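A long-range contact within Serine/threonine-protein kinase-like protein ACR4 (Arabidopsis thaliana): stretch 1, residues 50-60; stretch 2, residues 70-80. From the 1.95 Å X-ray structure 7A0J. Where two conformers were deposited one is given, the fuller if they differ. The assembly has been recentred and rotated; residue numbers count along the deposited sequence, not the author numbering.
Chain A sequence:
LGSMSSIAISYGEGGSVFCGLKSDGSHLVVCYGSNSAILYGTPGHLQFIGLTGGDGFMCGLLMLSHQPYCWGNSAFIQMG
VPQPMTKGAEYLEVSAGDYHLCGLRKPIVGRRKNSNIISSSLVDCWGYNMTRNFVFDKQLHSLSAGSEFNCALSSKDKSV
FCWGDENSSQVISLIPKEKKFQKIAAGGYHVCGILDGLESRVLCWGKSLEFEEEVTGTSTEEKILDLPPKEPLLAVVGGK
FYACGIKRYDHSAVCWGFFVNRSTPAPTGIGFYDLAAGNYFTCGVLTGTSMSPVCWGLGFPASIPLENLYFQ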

# COMPACT_ATOMS: atom_id res chain seq x y z
N GLY A 50 0.73 -3.34 -10.29
CA GLY A 50 0.62 -2.68 -8.97
C GLY A 50 1.97 -2.45 -8.33
O GLY A 50 2.93 -3.17 -8.68
N LEU A 51 2.05 -1.47 -7.42
CA LEU A 51 3.29 -1.08 -6.69
C LEU A 51 2.99 -0.97 -5.19
O LEU A 51 1.83 -0.66 -4.83
CB LEU A 51 3.80 0.25 -7.24
CG LEU A 51 4.20 0.26 -8.71
CD1 LEU A 51 4.36 1.69 -9.21
CD2 LEU A 51 5.47 -0.53 -8.93
N THR A 52 4.00 -1.23 -4.36
CA THR A 52 3.97 -1.08 -2.88
C THR A 52 5.40 -0.89 -2.38
O THR A 52 6.28 -1.65 -2.82
CB THR A 52 3.24 -2.26 -2.22
OG1 THR A 52 3.15 -2.01 -0.82
CG2 THR A 52 3.92 -3.59 -2.46
N GLY A 53 5.62 0.09 -1.50
CA GLY A 53 6.96 0.50 -1.03
C GLY A 53 7.13 0.30 0.46
O GLY A 53 6.11 0.33 1.19
N GLY A 54 8.37 0.11 0.90
CA GLY A 54 8.75 -0.02 2.32
C GLY A 54 9.99 0.78 2.63
O GLY A 54 10.27 1.75 1.89
N ASP A 55 10.72 0.40 3.69
CA ASP A 55 11.97 1.07 4.12
C ASP A 55 13.13 0.55 3.25
O ASP A 55 13.56 -0.59 3.46
CB ASP A 55 12.23 0.84 5.61
CG ASP A 55 13.33 1.73 6.17
OD1 ASP A 55 14.29 2.02 5.43
OD2 ASP A 55 13.22 2.12 7.35
N GLY A 56 13.59 1.38 2.30
CA GLY A 56 14.79 1.13 1.48
C GLY A 56 14.49 0.37 0.20
O GLY A 56 15.44 0.09 -0.55
N PHE A 57 13.22 0.04 -0.08
CA PHE A 57 12.84 -0.79 -1.25
C PHE A 57 11.46 -0.40 -1.79
O PHE A 57 10.58 0.00 -1.02
CB PHE A 57 12.89 -2.28 -0.89
CG PHE A 57 11.87 -2.70 0.13
CD1 PHE A 57 12.16 -2.69 1.48
CD2 PHE A 57 10.61 -3.13 -0.27
CE1 PHE A 57 11.21 -3.08 2.41
CE2 PHE A 57 9.66 -3.52 0.66
CZ PHE A 57 9.97 -3.50 2.00
N MET A 58 11.32 -0.52 -3.11
CA MET A 58 10.03 -0.47 -3.86
C MET A 58 9.78 -1.87 -4.42
O MET A 58 10.75 -2.51 -4.87
CB MET A 58 10.12 0.55 -5.00
CG MET A 58 8.87 0.65 -5.85
SD MET A 58 7.37 1.05 -4.91
CE MET A 58 7.77 2.67 -4.26
N CYS A 59 8.53 -2.35 -4.35
CA CYS A 59 8.13 -3.64 -4.97
C CYS A 59 6.93 -3.42 -5.90
O CYS A 59 6.21 -2.42 -5.72
CB CYS A 59 7.78 -4.72 -3.94
SG CYS A 59 9.06 -4.98 -2.68
N GLY A 60 6.76 -4.34 -6.85
CA GLY A 60 5.64 -4.35 -7.80
C GLY A 60 5.22 -5.77 -8.12
O GLY A 60 6.06 -6.69 -7.96
N CYS A 70 11.09 -6.64 -6.28
CA CYS A 70 11.54 -5.48 -5.47
C CYS A 70 12.88 -4.96 -6.00
O CYS A 70 13.68 -5.77 -6.50
CB CYS A 70 11.67 -5.86 -4.00
SG CYS A 70 10.15 -6.58 -3.31
N TRP A 71 13.10 -3.65 -5.90
CA TRP A 71 14.39 -2.99 -6.21
C TRP A 71 14.68 -1.92 -5.15
O TRP A 71 13.73 -1.45 -4.49
CB TRP A 71 14.40 -2.44 -7.64
CG TRP A 71 13.40 -1.37 -7.93
CD1 TRP A 71 13.63 -0.03 -7.97
CD2 TRP A 71 12.02 -1.54 -8.30
NE1 TRP A 71 12.49 0.65 -8.31
CE2 TRP A 71 11.49 -0.25 -8.52
CE3 TRP A 71 11.18 -2.65 -8.46
CZ2 TRP A 71 10.16 -0.05 -8.88
CZ3 TRP A 71 9.87 -2.45 -8.82
CH2 TRP A 71 9.36 -1.17 -9.03
N GLY A 72 15.96 -1.57 -5.00
CA GLY A 72 16.49 -0.76 -3.89
C GLY A 72 17.57 -1.52 -3.15
O GLY A 72 18.27 -2.33 -3.78
N ASN A 73 17.69 -1.28 -1.84
CA ASN A 73 18.74 -1.90 -0.99
C ASN A 73 18.23 -1.91 0.46
O ASN A 73 18.18 -0.83 1.08
CB ASN A 73 20.08 -1.18 -1.15
CG ASN A 73 21.25 -2.00 -0.65
OD1 ASN A 73 21.08 -2.97 0.07
ND2 ASN A 73 22.46 -1.60 -1.04
N SER A 74 17.86 -3.09 0.96
CA SER A 74 17.33 -3.31 2.33
C SER A 74 18.15 -4.40 3.02
O SER A 74 18.46 -5.42 2.36
CB SER A 74 15.87 -3.67 2.29
OG SER A 74 15.40 -4.03 3.58
N ALA A 75 18.49 -4.19 4.29
CA ALA A 75 19.24 -5.14 5.14
C ALA A 75 18.31 -6.22 5.69
O ALA A 75 18.82 -7.17 6.32
CB ALA A 75 19.93 -4.39 6.26
N PHE A 76 16.99 -6.09 5.47
CA PHE A 76 15.93 -6.93 6.09
C PHE A 76 15.26 -7.83 5.05
O PHE A 76 14.81 -8.93 5.44
CB PHE A 76 14.93 -6.04 6.83
CG PHE A 76 15.53 -5.29 7.99
CD1 PHE A 76 15.93 -5.96 9.14
CD2 PHE A 76 15.70 -3.91 7.94
CE1 PHE A 76 16.49 -5.27 10.20
CE2 PHE A 76 16.26 -3.23 9.01
CZ PHE A 76 16.65 -3.91 10.14
N ILE A 77 15.17 -7.41 3.78
CA ILE A 77 14.61 -8.24 2.67
C ILE A 77 15.58 -8.24 1.48
O ILE A 77 16.37 -7.29 1.34
CB ILE A 77 13.21 -7.77 2.23
CG1 ILE A 77 13.19 -6.32 1.75
CG2 ILE A 77 12.18 -8.00 3.33
CD1 ILE A 77 12.19 -6.06 0.65
N GLN A 78 15.47 -9.29 0.65
CA GLN A 78 16.24 -9.44 -0.62
C GLN A 78 15.47 -8.75 -1.75
O GLN A 78 14.22 -8.72 -1.67
CB GLN A 78 16.50 -10.92 -0.92
CG GLN A 78 15.24 -11.77 -1.13
CD GLN A 78 14.66 -12.35 0.14
OE1 GLN A 78 15.22 -12.22 1.22
NE2 GLN A 78 13.51 -12.99 0.01
N MET A 79 16.19 -8.23 -2.75
CA MET A 79 15.60 -7.55 -3.93
C MET A 79 15.32 -8.58 -5.03
O MET A 79 15.67 -9.77 -4.84
CB MET A 79 16.55 -6.47 -4.46
CG MET A 79 16.82 -5.36 -3.45
SD MET A 79 15.33 -4.42 -2.99
CE MET A 79 14.81 -5.29 -1.51
N GLY A 80 14.70 -8.15 -6.13
CA GLY A 80 14.22 -9.03 -7.21
C GLY A 80 13.03 -9.86 -6.75
O GLY A 80 12.32 -9.41 -5.84

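Strand 57-60 of the first stretch and strand 70-72 of the second lie side by side and run antiparallel, their N-to-C directions 158° apart and their axes 4.6 Å apart at closest approach. Met58 and Trp71 form the hydrogen-bonded pair of this ladder: Met58 N donates to Trp71 O (2.9 Å) and Trp71 N donates to Met58 O (2.8 Å), both nearly straight. Phe57 with Gly72 and Cys59 with Cys70 are the flanking non-hydrogen-bonded pairs, where the CA atoms come closer, 4.5 Å for the first and 3.9 Å for the second. CA-H...O contacts supplement the ladder, from Phe57 CA to Trp71 O (3.4 Å) and from Cys70 CA to Met58 O (3.1 Å). Past the end of strand 70-72, Asn73 N donates to Gly56 O (2.9 Å), extending the backbone pairing into the loop. Glycines make this close approach possible. A CB on Gly72 would clash with Gly56 O and also jam against the preceding carbonyl; one on Gly56, whose phi is positive, would clash with Asn73 O. Within the first stretch, strand 57-60 also pairs with the strand that opens the stretch, through Thr52 N to Cys59 O (2.9 Å) and Cys59 N to Thr52 O (2.8 Å).

The side chains of Cys59 and Cys70 share one face of the sheet and are joined covalently, SG to SG at 2.0 Å, with a chi3 of 102° and both chi1 angles in the m well. The disulfide thus locks a register that the backbone hydrogen bonds already define. On the opposite face, Met58 and Trp71 meet: Met58 CG lies 3.4 Å from Trp71 CZ2, and Met58 CB sits over the six-membered ring, 4.2 Å from its centroid, in a CH-pi contact. The end of the Trp71 side chain comes nearer the first stretch, and Leu51 CD2 packs at the edge of the indole, 3.9 Å from Trp71 CH2.

The CA-to-CB bond of Phe57 points sideways, and with chi1 p its ring lies against Ser74 and Ile77 of the loop that follows strand 70-72. Ile77 CD1 lies almost on the ring normal, 3.2 Å from the centroid of the Phe57 ring, so the methyl makes a CH-pi contact over the face of the ring. Met79 CE reaches Phe57 CB at 3.6 Å, and Ser74 CB approaches Phe57 CD1 at 3.9 Å. Ser74 also organises its own loop: its OG accepts a hydrogen bond from Phe76 N (3.2 Å) and a weak one from Ile77 N (3.4 Å), tying together the turn that carries Ile77 to the ring. Altogether the two stretches bury 480 Å², summed over both sides.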